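Local coordinates for probable hydrogenase nickel incorporation protein hypB (Methanocaldococcus jannaschii, PDB 2HF9) that probably helps insert nickel into [NiFe] hydrogenases during their maturation, as a GTP-binding, GTP-hydrolysing homodimer, at residues T52-K57 / V201-K206; K142-I147 / L168-K173; E56-N61 / K213-I218. All coordinates share one frame; numbering follows the deposited sequence.

In the fold
The three contacts belong to one P-loop GTPase core; contacts 1 and 2 reach its nucleotide and contact 3 packs further off. Contact 1 and contact 2 have centres about 9 Å apart: the first supplies phosphate and guanine ligands, the second ends at N172, at the edge of the base, and K173, against its face. Neighbouring strands 168-172 and 199-202 join them, with L203 N 2.8 Å from I171 O. Contact 3 lies about 8 Å from contact 1, centre to centre, and shares helix 51-62 with it. Contacts 2 and 3 are about 12 Å apart between centres, linked where the ring of F217 packs on L168 and I144. The side chain of V214 is about 10 Å from the nucleotide.

Contact 1. Residues T52-K57 / V201-K206; sequences TLLIEK and VLLSLK. With MG (magnesium ion), chain C; GSP (5'-guanosine-diphosphate-monothiophosphate), chain E.
L205 is the centre of this contact, its side chain lying against L53 and L54 on the helix that follows the P-loop. Its CG stands anti to the carbonyl carbon (chi1 -72°), and the two methyls beyond it divide the work. L205 CD1 approaches the helix backbone, 3.5 Å from L54 N, and lies 3.8 Å from L54 CB; the side chains of L54 and L205 cross at about a right angle. L205 CD2 instead meets the aliphatic CG of K57 at 4.0 Å. L53 slides past L205 in the opposite direction, bringing L53 CD2 to 3.8 Å from L205 CB while the same methyl reaches C8 of the guanine at 3.5 Å. This apolar layer therefore lies next to the base.

Backbone amides of both segments hold the nucleotide. L205 N donates to O6 of the guanine over 2.7 Å, somewhat bent (140°), and L53 N donates to the alpha-phosphate O1A over 2.9 Å (157°). One residue earlier, T52 N donates to O2B and T52 OG1 binds the magnesium ion, whose site D80 and E125 also serve.

S204 OG accepts from K206 N in an ST turn and is also hydrogen-bonded to T207 N and to D175, itself a ligand of the nucleotide. An alanine here would probably leave K206 N, T207 N and D175 OD1 without that hydroxyl and let the turn carrying the guanine-binding amide shift.

Around the contact, L54 also packs on F211 and V214 of helix 211-224, L203 on V170 of strand 168-172, and L53 on R83 of helix 78-85.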
# COMPACT_ATOMS: atom_id res chain seq x y z
N THR A 52 6.39 11.64 1.01
CA THR A 52 6.56 12.96 0.40
C THR A 52 6.67 14.05 1.45
O THR A 52 7.57 14.89 1.38
CB THR A 52 5.46 13.28 -0.61
OG1 THR A 52 5.45 12.27 -1.63
CG2 THR A 52 5.71 14.63 -1.27
N LEU A 53 5.77 14.03 2.43
CA LEU A 53 5.83 15.01 3.52
C LEU A 53 7.16 14.95 4.27
O LEU A 53 7.72 15.99 4.62
CB LEU A 53 4.65 14.85 4.47
CG LEU A 53 4.40 15.98 5.48
CD1 LEU A 53 4.35 17.36 4.82
CD2 LEU A 53 3.12 15.72 6.27
N LEU A 54 7.67 13.75 4.50
CA LEU A 54 8.99 13.57 5.12
C LEU A 54 10.09 14.17 4.26
O LEU A 54 10.96 14.89 4.76
CB LEU A 54 9.27 12.08 5.39
CG LEU A 54 10.64 11.73 6.00
CD1 LEU A 54 10.86 12.45 7.35
CD2 LEU A 54 10.79 10.22 6.16
N ILE A 55 10.06 13.87 2.96
CA ILE A 55 11.06 14.38 2.02
C ILE A 55 11.01 15.92 1.97
O ILE A 55 12.05 16.58 2.01
CB ILE A 55 10.90 13.74 0.61
CG1 ILE A 55 11.47 12.31 0.62
CG2 ILE A 55 11.58 14.58 -0.48
CD1 ILE A 55 11.08 11.47 -0.59
N GLU A 56 9.79 16.46 1.92
CA GLU A 56 9.57 17.91 1.95
C GLU A 56 10.21 18.55 3.18
O GLU A 56 10.94 19.53 3.06
CB GLU A 56 8.07 18.24 1.93
CG GLU A 56 7.40 18.01 0.59
CD GLU A 56 5.94 18.40 0.60
OE1 GLU A 56 5.58 19.36 -0.12
OE2 GLU A 56 5.15 17.79 1.34
N LYS A 57 9.93 17.98 4.35
CA LYS A 57 10.50 18.47 5.61
C LYS A 57 12.03 18.35 5.63
O LYS A 57 12.71 19.26 6.10
CB LYS A 57 9.89 17.75 6.82
CG LYS A 57 8.41 18.04 7.06
CD LYS A 57 8.17 19.49 7.44
CE LYS A 57 6.71 19.74 7.81
NZ LYS A 57 6.52 21.17 8.17
N VAL A 201 12.45 4.95 14.41
CA VAL A 201 12.04 6.28 14.86
C VAL A 201 10.52 6.41 14.89
O VAL A 201 9.83 6.08 13.92
CB VAL A 201 12.67 7.39 13.95
CG1 VAL A 201 12.14 8.78 14.30
CG2 VAL A 201 14.20 7.37 14.05
N LEU A 202 10.00 6.87 16.03
CA LEU A 202 8.60 7.23 16.16
C LEU A 202 8.44 8.69 15.74
O LEU A 202 9.12 9.57 16.27
CB LEU A 202 8.09 6.99 17.59
CG LEU A 202 8.06 5.53 18.05
CD1 LEU A 202 7.84 5.45 19.57
CD2 LEU A 202 6.98 4.74 17.31
N LEU A 203 7.56 8.93 14.78
CA LEU A 203 7.47 10.24 14.14
C LEU A 203 6.05 10.75 14.00
O LEU A 203 5.12 9.99 13.74
CB LEU A 203 8.14 10.19 12.76
CG LEU A 203 8.18 11.47 11.91
CD1 LEU A 203 9.05 12.54 12.55
CD2 LEU A 203 8.65 11.19 10.49
N SER A 204 5.89 12.06 14.17
CA SER A 204 4.72 12.76 13.68
C SER A 204 5.20 13.93 12.84
O SER A 204 5.90 14.81 13.35
CB SER A 204 3.84 13.27 14.81
OG SER A 204 2.81 14.09 14.29
N LEU A 205 4.84 13.94 11.56
CA LEU A 205 5.15 15.06 10.68
C LEU A 205 4.17 16.22 10.87
O LEU A 205 4.32 17.27 10.24
CB LEU A 205 5.20 14.61 9.22
CG LEU A 205 6.43 13.76 8.89
CD1 LEU A 205 6.26 13.03 7.57
CD2 LEU A 205 7.72 14.60 8.89
N LYS A 206 3.17 16.02 11.73
CA LYS A 206 2.24 17.09 12.12
C LYS A 206 2.81 17.89 13.30
O LYS A 206 2.94 19.10 13.22
CB LYS A 206 0.86 16.51 12.45
CG LYS A 206 -0.22 17.54 12.77
CD LYS A 206 -1.58 16.85 12.85
CE LYS A 206 -2.73 17.84 12.85
NZ LYS A 206 -4.03 17.12 12.69
MG MG C . 4.21 10.66 -2.00
PG GSP E . 2.02 8.34 -1.73
O3B GSP E . 1.85 8.89 -0.23
S1G GSP E . 2.16 6.62 -1.71
O2G GSP E . 0.75 8.77 -2.49
O3G GSP E . 3.26 9.00 -2.37
PB GSP E . 3.06 9.40 0.71
O1B GSP E . 3.60 8.25 1.46
O2B GSP E . 4.09 10.15 -0.02
PA GSP E . 2.03 11.87 1.87
O1A GSP E . 3.28 12.60 2.20
O2A GSP E . 1.41 12.37 0.62
O3A GSP E . 2.26 10.27 1.81
O5' GSP E . 1.05 11.96 3.13
C5' GSP E . -0.21 11.31 3.12
C4' GSP E . -1.19 12.06 4.02
O4' GSP E . -0.84 11.89 5.39
C3' GSP E . -1.21 13.56 3.77
O3' GSP E . -2.55 13.96 3.89
C2' GSP E . -0.39 14.14 4.91
O2' GSP E . -0.82 15.42 5.28
C1' GSP E . -0.65 13.15 6.02
N9 GSP E . 0.42 12.96 7.01
C8 GSP E . 1.72 12.57 6.80
N7 GSP E . 2.33 12.47 8.00
C5 GSP E . 1.43 12.76 8.97
C6 GSP E . 1.52 12.80 10.36
O6 GSP E . 2.58 12.54 10.92
N1 GSP E . 0.40 13.14 11.10
C2 GSP E . -0.79 13.44 10.47
N2 GSP E . -1.86 13.77 11.18
N3 GSP E . -0.88 13.39 9.09
C4 GSP E . 0.22 13.06 8.36
O HOH W 1 2.51 11.77 -1.80

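Contact 2. Residues K142-I147 / L168-K173; sequences KRIVVI and LIVINK. With GSP (5'-guanosine-diphosphate-monothiophosphate), chain E.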
# COMPACT_ATOMS: atom_id res chain seq x y z
N LYS A 142 21.38 4.16 1.61
CA LYS A 142 20.48 3.71 2.67
C LYS A 142 19.04 3.55 2.20
O LYS A 142 18.58 4.22 1.27
CB LYS A 142 20.52 4.67 3.88
CG LYS A 142 21.87 4.81 4.56
CD LYS A 142 22.28 3.57 5.34
CE LYS A 142 23.72 3.68 5.82
NZ LYS A 142 24.18 2.43 6.47
N ARG A 143 18.34 2.65 2.89
CA ARG A 143 16.94 2.40 2.63
C ARG A 143 16.11 2.80 3.84
O ARG A 143 16.43 2.44 4.97
CB ARG A 143 16.74 0.93 2.27
CG ARG A 143 17.36 0.56 0.92
CD ARG A 143 17.61 -0.94 0.78
NE ARG A 143 16.37 -1.72 0.70
CZ ARG A 143 15.69 -1.96 -0.42
NH1 ARG A 143 16.10 -1.46 -1.58
NH2 ARG A 143 14.58 -2.68 -0.38
N ILE A 144 15.05 3.56 3.59
CA ILE A 144 14.16 4.03 4.64
C ILE A 144 12.76 3.49 4.36
O ILE A 144 12.23 3.69 3.26
CB ILE A 144 14.13 5.59 4.73
CG1 ILE A 144 15.54 6.13 5.01
CG2 ILE A 144 13.12 6.07 5.79
CD1 ILE A 144 15.69 7.63 4.91
N VAL A 145 12.18 2.78 5.33
CA VAL A 145 10.80 2.32 5.20
C VAL A 145 9.91 3.15 6.11
O VAL A 145 10.11 3.19 7.33
CB VAL A 145 10.64 0.79 5.48
CG1 VAL A 145 9.16 0.38 5.43
CG2 VAL A 145 11.42 -0.02 4.47
N VAL A 146 8.94 3.82 5.50
CA VAL A 146 7.98 4.63 6.22
C VAL A 146 6.64 3.90 6.26
O VAL A 146 6.03 3.63 5.23
CB VAL A 146 7.77 6.02 5.56
CG1 VAL A 146 6.87 6.91 6.44
CG2 VAL A 146 9.12 6.70 5.30
N ILE A 147 6.20 3.54 7.46
CA ILE A 147 4.84 3.09 7.66
C ILE A 147 4.17 4.04 8.64
O ILE A 147 4.84 4.90 9.23
CB ILE A 147 4.72 1.61 8.13
CG1 ILE A 147 5.48 1.36 9.46
CG2 ILE A 147 5.09 0.65 6.98
CD1 ILE A 147 6.99 1.11 9.32
N LEU A 168 16.56 2.36 8.16
CA LEU A 168 15.73 3.16 9.05
C LEU A 168 14.27 2.77 8.87
O LEU A 168 13.77 2.71 7.75
CB LEU A 168 15.91 4.66 8.77
CG LEU A 168 14.94 5.63 9.48
CD1 LEU A 168 15.17 5.66 10.99
CD2 LEU A 168 15.01 7.03 8.89
N ILE A 169 13.61 2.51 9.99
CA ILE A 169 12.17 2.27 10.00
C ILE A 169 11.49 3.43 10.71
O ILE A 169 11.75 3.71 11.89
CB ILE A 169 11.82 0.91 10.63
CG1 ILE A 169 12.41 -0.23 9.78
CG2 ILE A 169 10.30 0.74 10.74
CD1 ILE A 169 12.53 -1.58 10.49
N VAL A 170 10.63 4.13 9.97
CA VAL A 170 9.89 5.27 10.48
C VAL A 170 8.44 4.87 10.72
O VAL A 170 7.74 4.44 9.79
CB VAL A 170 9.96 6.48 9.51
CG1 VAL A 170 9.13 7.65 10.02
CG2 VAL A 170 11.41 6.91 9.31
N ILE A 171 8.01 4.97 11.97
CA ILE A 171 6.62 4.76 12.35
C ILE A 171 6.01 6.15 12.46
O ILE A 171 6.18 6.85 13.47
CB ILE A 171 6.49 3.94 13.65
CG1 ILE A 171 7.17 2.57 13.49
CG2 ILE A 171 5.02 3.77 14.04
CD1 ILE A 171 7.63 1.93 14.79
N ASN A 172 5.34 6.56 11.39
CA ASN A 172 4.84 7.92 11.23
C ASN A 172 3.39 8.03 11.72
O ASN A 172 2.74 7.02 12.02
CB ASN A 172 4.97 8.36 9.76
CG ASN A 172 4.70 9.84 9.55
OD1 ASN A 172 4.09 10.23 8.54
ND2 ASN A 172 5.14 10.67 10.49
N LYS A 173 2.90 9.27 11.80
CA LYS A 173 1.53 9.59 12.24
C LYS A 173 1.24 9.14 13.67
O LYS A 173 0.14 8.69 13.97
CB LYS A 173 0.47 9.02 11.27
CG LYS A 173 0.61 9.48 9.82
CD LYS A 173 -0.52 8.94 8.95
CE LYS A 173 -0.17 9.03 7.48
NZ LYS A 173 -0.94 8.02 6.68
PG GSP E . 2.02 8.34 -1.73
O3B GSP E . 1.85 8.89 -0.23
S1G GSP E . 2.16 6.62 -1.71
O2G GSP E . 0.75 8.77 -2.49
O3G GSP E . 3.26 9.00 -2.37
PB GSP E . 3.06 9.40 0.71
O1B GSP E . 3.60 8.25 1.46
O2B GSP E . 4.09 10.15 -0.02
PA GSP E . 2.03 11.87 1.87
O1A GSP E . 3.28 12.60 2.20
O2A GSP E . 1.41 12.37 0.62
O3A GSP E . 2.26 10.27 1.81
O5' GSP E . 1.05 11.96 3.13
C5' GSP E . -0.21 11.31 3.12
C4' GSP E . -1.19 12.06 4.02
O4' GSP E . -0.84 11.89 5.39
C3' GSP E . -1.21 13.56 3.77
O3' GSP E . -2.55 13.96 3.89
C2' GSP E . -0.39 14.14 4.91
O2' GSP E . -0.82 15.42 5.28
C1' GSP E . -0.65 13.15 6.02
N9 GSP E . 0.42 12.96 7.01
C8 GSP E . 1.72 12.57 6.80
N7 GSP E . 2.33 12.47 8.00
C5 GSP E . 1.43 12.76 8.97
C6 GSP E . 1.52 12.80 10.36
O6 GSP E . 2.58 12.54 10.92
N1 GSP E . 0.40 13.14 11.10
C2 GSP E . -0.79 13.44 10.47
N2 GSP E . -1.86 13.77 11.18
N3 GSP E . -0.88 13.39 9.09
C4 GSP E . 0.22 13.06 8.36
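I144 to I147 pair in parallel register with L168 to I171, the two strand axes approaching to 4.8 Å with their N-to-C directions 19° apart. The strands are neighbours in the central parallel sheet of the P-loop fold, joined by a beta-alpha-beta crossover through helix 160-163. A continuous ladder supports the assignment: L168 N bonds to R143 O at 3.2 Å, V145 N to L168 O, V170 N to V145 O, I147 N to V170 O, and finally N172 N to I147 O at 2.8 Å. That last bond is nearly straight at its hydrogen (174°).

One sheet face carries I144, V146, L168 and V170. I144 and L168 lie side by side and point the same way, with I144 CG2 3.8 Å from L168 CD2. The same I144 methyl reaches diagonally to V170 CG2 at 4.0 Å, and F217 of helix 211-224 packs over both I144 and L168. Further along, V146 CG1 lies 4.1 Å from N172 CB, these side chains also side by side.

On the other face, I147 has CG1 in the crowded position between the backbone N and the carbonyl carbon (chi1 58°). I147 CD1 leans over the neighbouring strand to within 3.6 Å of I169 CG2.

Strand 168-172 runs into the NKxD guanine-recognition sequence, here N172 to D175, and D175 OD1 binds the nucleotide. K173 NZ is hydrogen-bonded to G48 O of the P-loop and to T150 O of the second subunit. The extended K173 chain passes across one face of the guanine, K173 CG lying 3.5 Å from GSP C5.

Contact 3. Residues E56-N61 / K213-I218; sequences EKLIDN and KVLEFI
L58 meets three residues of helix 211-224, V214, L215 and I218, through a single methyl. L58 CG stands anti to the carbonyl carbon (chi1 -71°), and of the methyls beyond it CD2 does the touching. L58 slides past L215 in the opposite direction, the two CD2 atoms of L58 and L215 lying 3.7 Å apart. Toward I218 the approach is tip to tip, L58 CD2 standing 4.1 Å from I218 CG1; V214 CG1 is equally far from L58 CD2.

The two helices flank the central parallel sheet of the P-loop fold on the same side: L58 also packs on F43 and I218 on F41, both of strand 39-45. The axes of segments 56-61 and 213-218 cross at -70° and come no closer than 11.2 Å, in keeping with contact made through the leucine, valine and isoleucine side chains rather than through the backbones.

One turn on, N61 adds a marginal contact, N61 CB being 4.4 Å from L215 CD2. Its amide folds back on its own helix, N61 ND2 donating to K57 O over 2.8 Å. N61 N reaches the same oxygen from the opposite face of the carbonyl plane.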
# COMPACT_ATOMS: atom_id res chain seq x y z
N GLU A 56 9.79 16.46 1.92
CA GLU A 56 9.57 17.91 1.95
C GLU A 56 10.21 18.55 3.18
O GLU A 56 10.94 19.53 3.06
CB GLU A 56 8.07 18.24 1.93
CG GLU A 56 7.40 18.01 0.59
CD GLU A 56 5.94 18.40 0.60
OE1 GLU A 56 5.58 19.36 -0.12
OE2 GLU A 56 5.15 17.79 1.34
N LYS A 57 9.93 17.98 4.35
CA LYS A 57 10.50 18.47 5.61
C LYS A 57 12.03 18.35 5.63
O LYS A 57 12.71 19.26 6.10
CB LYS A 57 9.89 17.75 6.82
CG LYS A 57 8.41 18.04 7.06
CD LYS A 57 8.17 19.49 7.44
CE LYS A 57 6.71 19.74 7.81
NZ LYS A 57 6.52 21.17 8.17
N LEU A 58 12.55 17.24 5.11
CA LEU A 58 14.00 17.05 5.01
C LEU A 58 14.67 18.07 4.10
O LEU A 58 15.72 18.63 4.46
CB LEU A 58 14.34 15.62 4.58
CG LEU A 58 14.11 14.51 5.61
CD1 LEU A 58 14.31 13.15 4.97
CD2 LEU A 58 15.01 14.67 6.83
N ILE A 59 14.08 18.32 2.93
CA ILE A 59 14.56 19.37 2.03
C ILE A 59 14.64 20.72 2.75
O ILE A 59 15.70 21.35 2.79
CB ILE A 59 13.68 19.50 0.75
CG1 ILE A 59 13.80 18.25 -0.11
CG2 ILE A 59 14.08 20.74 -0.07
CD1 ILE A 59 12.67 18.08 -1.12
N ASP A 60 13.52 21.16 3.33
CA ASP A 60 13.44 22.44 4.04
C ASP A 60 14.54 22.60 5.09
O ASP A 60 15.10 23.69 5.24
CB ASP A 60 12.08 22.59 4.74
CG ASP A 60 10.95 22.82 3.77
OD1 ASP A 60 11.21 22.97 2.56
OD2 ASP A 60 9.78 22.87 4.23
N ASN A 61 14.84 21.52 5.80
CA ASN A 61 15.72 21.61 6.95
C ASN A 61 17.19 21.28 6.67
O ASN A 61 18.05 21.51 7.51
CB ASN A 61 15.14 20.80 8.12
CG ASN A 61 13.88 21.45 8.69
OD1 ASN A 61 13.96 22.48 9.36
ND2 ASN A 61 12.72 20.88 8.39
N LYS A 213 15.45 12.83 15.16
CA LYS A 213 16.04 11.50 14.98
C LYS A 213 16.17 11.09 13.51
O LYS A 213 17.08 10.34 13.16
CB LYS A 213 15.24 10.44 15.76
CG LYS A 213 15.09 10.72 17.26
CD LYS A 213 16.43 10.89 17.98
CE LYS A 213 17.09 9.55 18.27
NZ LYS A 213 18.41 9.74 18.95
N VAL A 214 15.26 11.57 12.65
CA VAL A 214 15.38 11.31 11.21
C VAL A 214 16.56 12.11 10.65
O VAL A 214 17.39 11.56 9.92
CB VAL A 214 14.08 11.62 10.42
CG1 VAL A 214 14.23 11.21 8.94
CG2 VAL A 214 12.88 10.91 11.05
N LEU A 215 16.64 13.39 11.00
CA LEU A 215 17.78 14.23 10.61
C LEU A 215 19.09 13.61 11.06
O LEU A 215 20.07 13.60 10.31
CB LEU A 215 17.64 15.64 11.17
CG LEU A 215 16.59 16.56 10.55
CD1 LEU A 215 16.43 17.82 11.39
CD2 LEU A 215 16.95 16.92 9.11
N GLU A 216 19.11 13.10 12.29
CA GLU A 216 20.27 12.42 12.84
C GLU A 216 20.70 11.25 11.96
O GLU A 216 21.89 11.10 11.65
CB GLU A 216 19.96 11.92 14.26
CG GLU A 216 21.13 11.24 14.94
CD GLU A 216 20.75 10.64 16.28
OE1 GLU A 216 19.59 10.83 16.73
OE2 GLU A 216 21.60 9.98 16.89
N PHE A 217 19.73 10.43 11.54
CA PHE A 217 20.00 9.30 10.66
C PHE A 217 20.60 9.75 9.33
O PHE A 217 21.57 9.14 8.86
CB PHE A 217 18.74 8.46 10.41
CG PHE A 217 18.95 7.35 9.41
CD1 PHE A 217 19.51 6.14 9.80
CD2 PHE A 217 18.62 7.53 8.06
CE1 PHE A 217 19.72 5.11 8.87
CE2 PHE A 217 18.83 6.51 7.13
CZ PHE A 217 19.38 5.30 7.54
N ILE A 218 20.03 10.79 8.73
CA ILE A 218 20.53 11.32 7.45
C ILE A 218 21.99 11.74 7.57
O ILE A 218 22.84 11.34 6.76
CB ILE A 218 19.66 12.50 6.91
CG1 ILE A 218 18.19 12.10 6.71
CG2 ILE A 218 20.26 13.08 5.62
CD1 ILE A 218 17.93 11.01 5.67